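Local coordinates for period circadian protein homolog 2 (Mus musculus, PDB 3GDI), which acts in the mammalian circadian clock as a PERIOD protein, probably regulating transcription through protein interactions of its tandem PAS domains, at residues Q203-D208 against G239-L244; A157-P162 against L273-F278. One frame throughout, in Å; residues are numbered along the deposited sequence.

Interaction 1 of 2, residues Q203-D208 against G239-L244; sequences QLHPSD and GEYITL
Tyr241, at the start of strand 241-252, reaches across to the loop at His205 and Pro206. The loop joins helix 200-203 to helix 209-221. CB of Tyr241 points toward the loop. CG stands anti to the carbonyl carbon (chi1 -73°), and the ring extends away from its own strand. CE1 of Tyr241 lies 3.6 Å from CA of His205, which stands above the ring's rim, while O of Gln203 sits at the edge, near the ring plane. CB of His205 lies over a face of the ring, 4.2 Å from its centroid, in a CH-pi contact. Farther along the same face, ND1 of His205 stands over the rim, 3.9 Å from CE2 of Tyr241. The two rings neither stack nor meet edge-to-face: their centroids are 4.9 Å apart and the planes make 44°. At the tip, OH of Tyr241 packs against CD of Pro206 at 3.6 Å. The same OH hydrogen-bonds a water at 2.6 Å, and that water makes a weak bond to O of Leu204.

The loop itself is turned by a type I beta turn from His205 to Asp208, closed by Asp208 N to His205 O. It is also tied to strand 227-235, since His205 pairs with Arg233 through the backbone and Asp208 OD1 accepts from Arg233 N. The contact thus lays a helix-linking loop of the second PAS domain beside two neighbouring strands of its sheet. No direct hydrogen bond joins the two segments. Tyr241 holds on by ring packing, and its polar end reaches the loop backbone through a water whose second bond is weak.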
ATOM      1  N   GLN A 203      -9.237  14.439   6.778  1.00 45.52           N
ATOM      2  CA  GLN A 203      -8.496  15.588   6.262  1.00 45.65           C
ATOM      3  C   GLN A 203      -9.389  16.694   5.717  1.00 45.66           C
ATOM      4  O   GLN A 203      -8.930  17.805   5.495  1.00 50.15           O
ATOM      5  CB  GLN A 203      -7.548  15.150   5.151  1.00 44.64           C
ATOM      6  CG  GLN A 203      -6.537  14.120   5.574  1.00 45.20           C
ATOM      7  CD  GLN A 203      -5.706  14.576   6.750  1.00 43.88           C
ATOM      8  OE1 GLN A 203      -5.337  15.741   6.849  1.00 47.70           O
ATOM      9  NE2 GLN A 203      -5.390  13.651   7.639  1.00 45.61           N
ATOM     10  N   LEU A 204     -10.658  16.404   5.482  1.00 44.40           N
ATOM     11  CA  LEU A 204     -11.542  17.426   4.941  1.00 43.70           C
ATOM     12  C   LEU A 204     -12.116  18.308   6.032  1.00 44.24           C
ATOM     13  O   LEU A 204     -12.267  17.880   7.171  1.00 46.84           O
ATOM     14  CB  LEU A 204     -12.685  16.777   4.145  1.00 43.76           C
ATOM     15  CG  LEU A 204     -12.524  16.587   2.632  1.00 43.84           C
ATOM     16  CD1 LEU A 204     -11.241  15.868   2.281  1.00 41.86           C
ATOM     17  CD2 LEU A 204     -13.703  15.798   2.136  1.00 45.84           C
ATOM     18  N   HIS A 205     -12.425  19.551   5.688  1.00 43.82           N
ATOM     19  CA  HIS A 205     -13.004  20.457   6.653  1.00 45.65           C
ATOM     20  C   HIS A 205     -14.330  19.833   7.067  1.00 46.63           C
ATOM     21  O   HIS A 205     -15.040  19.275   6.235  1.00 45.10           O
ATOM     22  CB  HIS A 205     -13.255  21.830   6.020  1.00 47.56           C
ATOM     23  CG  HIS A 205     -13.843  22.831   6.968  1.00 50.33           C
ATOM     24  ND1 HIS A 205     -13.159  23.954   7.380  1.00 49.99           N
ATOM     25  CD2 HIS A 205     -15.022  22.839   7.637  1.00 50.37           C
ATOM     26  CE1 HIS A 205     -13.888  24.606   8.270  1.00 50.72           C
ATOM     27  NE2 HIS A 205     -15.021  23.950   8.444  1.00 52.66           N
ATOM     28  N   PRO A 206     -14.678  19.913   8.360  1.00 47.96           N
ATOM     29  CA  PRO A 206     -15.941  19.337   8.838  1.00 49.12           C
ATOM     30  C   PRO A 206     -17.200  19.773   8.078  1.00 50.46           C
ATOM     31  O   PRO A 206     -18.205  19.073   8.090  1.00 51.32           O
ATOM     32  CB  PRO A 206     -15.968  19.727  10.327  1.00 48.45           C
ATOM     33  CG  PRO A 206     -14.971  20.852  10.448  1.00 48.13           C
ATOM     34  CD  PRO A 206     -13.889  20.448   9.480  1.00 48.02           C
ATOM     35  N   SER A 207     -17.152  20.918   7.409  1.00 52.93           N
ATOM     36  CA  SER A 207     -18.315  21.394   6.654  1.00 53.83           C
ATOM     37  C   SER A 207     -18.324  20.923   5.197  1.00 53.87           C
ATOM     38  O   SER A 207     -19.282  21.169   4.470  1.00 53.34           O
ATOM     39  CB  SER A 207     -18.385  22.922   6.687  1.00 53.87           C
ATOM     40  OG  SER A 207     -18.487  23.392   8.020  1.00 59.60           O
ATOM     41  N   ASP A 208     -17.254  20.257   4.773  1.00 54.02           N
ATOM     42  CA  ASP A 208     -17.160  19.757   3.412  1.00 53.14           C
ATOM     43  C   ASP A 208     -17.178  18.233   3.395  1.00 54.37           C
ATOM     44  O   ASP A 208     -16.946  17.612   2.361  1.00 56.59           O
ATOM     45  CB  ASP A 208     -15.888  20.283   2.753  1.00 53.19           C
ATOM     46  CG  ASP A 208     -15.916  21.792   2.558  1.00 55.32           C
ATOM     47  OD1 ASP A 208     -14.869  22.374   2.174  1.00 53.64           O
ATOM     48  OD2 ASP A 208     -16.991  22.395   2.786  1.00 54.84           O
ATOM     49  N   GLY A 239      -2.176  22.265  10.256  1.00 54.54           N
ATOM     50  CA  GLY A 239      -3.519  22.526  10.756  1.00 53.14           C
ATOM     51  C   GLY A 239      -4.314  23.538   9.958  1.00 52.27           C
ATOM     52  O   GLY A 239      -5.491  23.778  10.227  1.00 51.31           O
ATOM     53  N   GLU A 240      -3.672  24.125   8.959  1.00 51.77           N
ATOM     54  CA  GLU A 240      -4.313  25.120   8.118  1.00 52.11           C
ATOM     55  C   GLU A 240      -4.921  24.432   6.907  1.00 51.27           C
ATOM     56  O   GLU A 240      -4.383  23.439   6.416  1.00 51.41           O
ATOM     57  CB  GLU A 240      -3.274  26.131   7.649  1.00 55.15           C
ATOM     58  CG  GLU A 240      -3.750  27.548   7.601  1.00 59.18           C
ATOM     59  CD  GLU A 240      -2.904  28.435   8.476  1.00 62.79           C
ATOM     60  OE1 GLU A 240      -2.983  28.290   9.715  1.00 65.49           O
ATOM     61  OE2 GLU A 240      -2.148  29.266   7.930  1.00 63.87           O
ATOM     62  N   TYR A 241      -6.031  24.981   6.420  1.00 50.10           N
ATOM     63  CA  TYR A 241      -6.733  24.446   5.260  1.00 47.57           C
ATOM     64  C   TYR A 241      -6.378  25.159   3.961  1.00 46.39           C
ATOM     65  O   TYR A 241      -6.160  26.363   3.956  1.00 47.26           O
ATOM     66  CB  TYR A 241      -8.235  24.585   5.458  1.00 46.92           C
ATOM     67  CG  TYR A 241      -8.820  23.629   6.452  1.00 49.09           C
ATOM     68  CD1 TYR A 241      -9.082  22.305   6.100  1.00 47.91           C
ATOM     69  CD2 TYR A 241      -9.092  24.036   7.757  1.00 48.79           C
ATOM     70  CE1 TYR A 241      -9.599  21.408   7.027  1.00 48.37           C
ATOM     71  CE2 TYR A 241      -9.608  23.141   8.692  1.00 48.90           C
ATOM     72  CZ  TYR A 241      -9.858  21.833   8.318  1.00 48.78           C
ATOM     73  OH  TYR A 241     -10.377  20.952   9.237  1.00 51.25           O
ATOM     74  N   ILE A 242      -6.316  24.408   2.867  1.00 43.35           N
ATOM     75  CA  ILE A 242      -6.072  24.996   1.559  1.00 42.70           C
ATOM     76  C   ILE A 242      -7.342  24.696   0.765  1.00 43.34           C
ATOM     77  O   ILE A 242      -8.003  23.683   1.002  1.00 42.83           O
ATOM     78  CB  ILE A 242      -4.843  24.379   0.839  1.00 43.03           C
ATOM     79  CG1 ILE A 242      -4.987  22.857   0.734  1.00 41.69           C
ATOM     80  CG2 ILE A 242      -3.564  24.784   1.565  1.00 39.26           C
ATOM     81  CD1 ILE A 242      -3.884  22.186  -0.091  1.00 38.49           C
ATOM     82  N   THR A 243      -7.707  25.587  -0.148  1.00 43.19           N
ATOM     83  CA  THR A 243      -8.912  25.400  -0.938  1.00 43.60           C
ATOM     84  C   THR A 243      -8.582  24.734  -2.249  1.00 45.48           C
ATOM     85  O   THR A 243      -7.764  25.225  -3.024  1.00 46.26           O
ATOM     86  CB  THR A 243      -9.609  26.742  -1.195  1.00 43.37           C
ATOM     87  OG1 THR A 243     -10.047  27.276   0.058  1.00 46.50           O
ATOM     88  CG2 THR A 243     -10.800  26.578  -2.119  1.00 40.92           C
ATOM     89  N   LEU A 244      -9.241  23.611  -2.497  1.00 47.22           N
ATOM     90  CA  LEU A 244      -9.012  22.840  -3.705  1.00 47.15           C
ATOM     91  C   LEU A 244     -10.116  22.910  -4.753  1.00 48.22           C
ATOM     92  O   LEU A 244     -11.290  23.116  -4.439  1.00 47.96           O
ATOM     93  CB  LEU A 244      -8.801  21.373  -3.328  1.00 47.05           C
ATOM     94  CG  LEU A 244      -7.519  20.938  -2.612  1.00 45.95           C
ATOM     95  CD1 LEU A 244      -7.105  21.954  -1.585  1.00 46.42           C
ATOM     96  CD2 LEU A 244      -7.758  19.584  -1.968  1.00 45.18           C
TER
HETATM   97  O   HOH W   1     -10.444  18.436   9.891  1.00 49.69           O

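Interaction 2 of 2, residues A157-P162 against L273-F278; sequences APRIPP and LNEDVF
Arg159 and Glu275 face each other as a salt bridge, their side chains crossing at about a right angle. The guanidinium comes side-on. NE and NH2 of Arg159 both donate to the one oxygen OE2 of Glu275, each at 2.8 Å. Each N-H points at the acceptor at 143°, as expected when two donors share one atom. OE2 lies at the guanidinium edge, close to its plane. NH2 uses its syn lone pair; NE comes from the same side but tilted out of the carboxylate plane. The two flat groups are not coplanar: their planes are 39° apart. OE1 of Glu275 stays 3.4 Å from NH2 of Arg159.

The Arg159 chain is extended from CG to NE, which carries the charged end over to Glu275. The carboxylate of Glu275 sits at the end of a chain that is straight beyond CG (chi2 179°). A glutamine in its place would probably leave the Arg159 charge without its mate and weaken the two-nitrogen grip. Nearby, O of Glu275 accepts from OG of Ser153, a second tie to the residues just before 157-162. Asp276 OD1 accepts from Phe278 N in an Asx turn.

The contact joins the linker between the two PAS sheets to the segment that follows strand 259-268. One carboxylate oxygen takes both bonds. Because the pair lies at the surface, solvent probably screens part of the attraction.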
ATOM      1  N   ALA A 157       9.046  31.124  -1.443  1.00 69.20           N
ATOM      2  CA  ALA A 157      10.162  31.281  -2.372  1.00 71.44           C
ATOM      3  C   ALA A 157      11.127  30.103  -2.333  1.00 72.05           C
ATOM      4  O   ALA A 157      11.719  29.821  -1.293  1.00 72.61           O
ATOM      5  CB  ALA A 157      10.914  32.569  -2.056  1.00 71.85           C
ATOM      6  N   PRO A 158      11.298  29.400  -3.465  1.00 73.01           N
ATOM      7  CA  PRO A 158      10.644  29.625  -4.765  1.00 73.62           C
ATOM      8  C   PRO A 158       9.213  29.082  -4.762  1.00 73.40           C
ATOM      9  O   PRO A 158       9.003  27.866  -4.715  1.00 72.85           O
ATOM     10  CB  PRO A 158      11.533  28.852  -5.745  1.00 73.56           C
ATOM     11  CG  PRO A 158      12.857  28.728  -5.021  1.00 74.15           C
ATOM     12  CD  PRO A 158      12.417  28.455  -3.613  1.00 73.76           C
ATOM     13  N   ARG A 159       8.232  29.979  -4.819  1.00 73.00           N
ATOM     14  CA  ARG A 159       6.835  29.562  -4.799  1.00 73.23           C
ATOM     15  C   ARG A 159       6.387  28.868  -6.069  1.00 72.04           C
ATOM     16  O   ARG A 159       6.573  29.383  -7.174  1.00 73.10           O
ATOM     17  CB  ARG A 159       5.915  30.754  -4.539  1.00 74.11           C
ATOM     18  CG  ARG A 159       6.078  31.383  -3.174  1.00 76.14           C
ATOM     19  CD  ARG A 159       4.984  32.406  -2.927  1.00 79.16           C
ATOM     20  NE  ARG A 159       5.134  33.084  -1.641  1.00 81.34           N
ATOM     21  CZ  ARG A 159       6.090  33.965  -1.362  1.00 82.83           C
ATOM     22  NH1 ARG A 159       6.993  34.285  -2.281  1.00 83.64           N
ATOM     23  NH2 ARG A 159       6.145  34.528  -0.161  1.00 83.14           N
ATOM     24  N   ILE A 160       5.788  27.694  -5.896  1.00 70.32           N
ATOM     25  CA  ILE A 160       5.274  26.913  -7.015  1.00 67.65           C
ATOM     26  C   ILE A 160       4.173  27.713  -7.718  1.00 66.32           C
ATOM     27  O   ILE A 160       3.200  28.138  -7.093  1.00 64.92           O
ATOM     28  CB  ILE A 160       4.678  25.560  -6.531  1.00 66.56           C
ATOM     29  CG1 ILE A 160       5.757  24.733  -5.832  1.00 65.54           C
ATOM     30  CG2 ILE A 160       4.101  24.783  -7.708  1.00 65.97           C
ATOM     31  CD1 ILE A 160       5.298  23.358  -5.405  1.00 64.15           C
ATOM     32  N   PRO A 161       4.318  27.939  -9.029  1.00 66.21           N
ATOM     33  CA  PRO A 161       3.285  28.698  -9.741  1.00 66.79           C
ATOM     34  C   PRO A 161       1.891  28.103  -9.482  1.00 65.83           C
ATOM     35  O   PRO A 161       1.691  26.894  -9.590  1.00 65.74           O
ATOM     36  CB  PRO A 161       3.717  28.571 -11.204  1.00 65.85           C
ATOM     37  CG  PRO A 161       5.205  28.474 -11.103  1.00 65.63           C
ATOM     38  CD  PRO A 161       5.402  27.530  -9.942  1.00 65.34           C
ATOM     39  N   PRO A 162       0.912  28.949  -9.140  1.00 65.35           N
ATOM     40  CA  PRO A 162      -0.450  28.481  -8.868  1.00 66.67           C
ATOM     41  C   PRO A 162      -1.067  27.557  -9.921  1.00 67.99           C
ATOM     42  O   PRO A 162      -1.867  26.684  -9.587  1.00 69.50           O
ATOM     43  CB  PRO A 162      -1.229  29.785  -8.710  1.00 66.45           C
ATOM     44  CG  PRO A 162      -0.217  30.689  -8.087  1.00 65.15           C
ATOM     45  CD  PRO A 162       1.012  30.403  -8.930  1.00 65.46           C
ATOM     46  N   LEU A 273      -2.616  30.098   5.204  1.00 61.14           N
ATOM     47  CA  LEU A 273      -2.260  31.417   5.702  1.00 63.83           C
ATOM     48  C   LEU A 273      -0.780  31.440   6.082  1.00 65.57           C
ATOM     49  O   LEU A 273      -0.106  32.449   5.899  1.00 65.82           O
ATOM     50  CB  LEU A 273      -3.127  31.771   6.912  1.00 65.63           C
ATOM     51  CG  LEU A 273      -3.251  33.254   7.271  1.00 66.34           C
ATOM     52  CD1 LEU A 273      -3.757  34.023   6.053  1.00 65.97           C
ATOM     53  CD2 LEU A 273      -4.200  33.426   8.457  1.00 63.61           C
ATOM     54  N   ASN A 274      -0.286  30.321   6.613  1.00 68.32           N
ATOM     55  CA  ASN A 274       1.118  30.172   7.004  1.00 69.13           C
ATOM     56  C   ASN A 274       1.807  29.363   5.912  1.00 70.21           C
ATOM     57  O   ASN A 274       1.490  28.191   5.707  1.00 70.48           O
ATOM     58  CB  ASN A 274       1.239  29.420   8.328  1.00 71.02           C
ATOM     59  CG  ASN A 274       2.690  29.136   8.712  1.00 74.76           C
ATOM     60  OD1 ASN A 274       2.964  28.298   9.575  1.00 74.81           O
ATOM     61  ND2 ASN A 274       3.624  29.842   8.075  1.00 76.63           N
ATOM     62  N   GLU A 275       2.761  29.991   5.233  1.00 70.02           N
ATOM     63  CA  GLU A 275       3.483  29.371   4.130  1.00 69.77           C
ATOM     64  C   GLU A 275       4.307  28.120   4.410  1.00 68.75           C
ATOM     65  O   GLU A 275       4.530  27.325   3.499  1.00 68.38           O
ATOM     66  CB  GLU A 275       4.368  30.415   3.448  1.00 71.91           C
ATOM     67  CG  GLU A 275       3.579  31.568   2.863  1.00 75.87           C
ATOM     68  CD  GLU A 275       4.459  32.610   2.201  1.00 78.94           C
ATOM     69  OE1 GLU A 275       5.419  33.089   2.853  1.00 79.78           O
ATOM     70  OE2 GLU A 275       4.185  32.950   1.029  1.00 80.04           O
ATOM     71  N   ASP A 276       4.781  27.935   5.637  1.00 68.68           N
ATOM     72  CA  ASP A 276       5.561  26.730   5.933  1.00 68.41           C
ATOM     73  C   ASP A 276       4.564  25.632   6.261  1.00 67.09           C
ATOM     74  O   ASP A 276       4.083  25.521   7.393  1.00 67.16           O
ATOM     75  CB  ASP A 276       6.497  26.937   7.121  1.00 69.68           C
ATOM     76  CG  ASP A 276       7.473  25.789   7.287  1.00 72.25           C
ATOM     77  OD1 ASP A 276       7.072  24.628   7.046  1.00 72.59           O
ATOM     78  OD2 ASP A 276       8.638  26.041   7.664  1.00 74.09           O
ATOM     79  N   VAL A 277       4.258  24.817   5.262  1.00 64.50           N
ATOM     80  CA  VAL A 277       3.284  23.759   5.425  1.00 62.31           C
ATOM     81  C   VAL A 277       3.792  22.547   6.217  1.00 63.30           C
ATOM     82  O   VAL A 277       3.008  21.683   6.615  1.00 63.42           O
ATOM     83  CB  VAL A 277       2.758  23.335   4.044  1.00 59.55           C
ATOM     84  CG1 VAL A 277       3.801  22.519   3.309  1.00 56.71           C
ATOM     85  CG2 VAL A 277       1.455  22.605   4.197  1.00 59.98           C
ATOM     86  N   PHE A 278       5.097  22.500   6.472  1.00 64.06           N
ATOM     87  CA  PHE A 278       5.685  21.395   7.227  1.00 65.30           C
ATOM     88  C   PHE A 278       5.705  21.617   8.737  1.00 67.48           C
ATOM     89  O   PHE A 278       5.904  20.670   9.506  1.00 68.36           O
ATOM     90  CB  PHE A 278       7.100  21.107   6.726  1.00 61.64           C
ATOM     91  CG  PHE A 278       7.130  20.516   5.352  1.00 60.11           C
ATOM     92  CD1 PHE A 278       6.615  19.245   5.124  1.00 56.87           C
ATOM     93  CD2 PHE A 278       7.610  21.251   4.274  1.00 57.33           C
ATOM     94  CE1 PHE A 278       6.567  18.711   3.846  1.00 56.43           C
ATOM     95  CE2 PHE A 278       7.570  20.727   2.992  1.00 59.53           C
ATOM     96  CZ  PHE A 278       7.043  19.448   2.775  1.00 58.39           C
TER

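In the fold
Interaction 1 is partly buried and lies within the second PAS domain. Interaction 2 is a surface contact, and it ties the linker from the first PAS sheet to the segment after the last strand of the second. Aromatic packing and a weak water bridge serve the more enclosed place; a charged pair serves the exposed one. Their centres are about 17 Å apart, and along the chain both segments of interaction 1 fall between those of interaction 2. The two also touch: Glu240, beside the tyrosine of interaction 1, probably hydrogen-bonds through OE2 to N of Asn274, next to the glutamate of interaction 2. Segments 239-244 and 273-278 are thus direct neighbours.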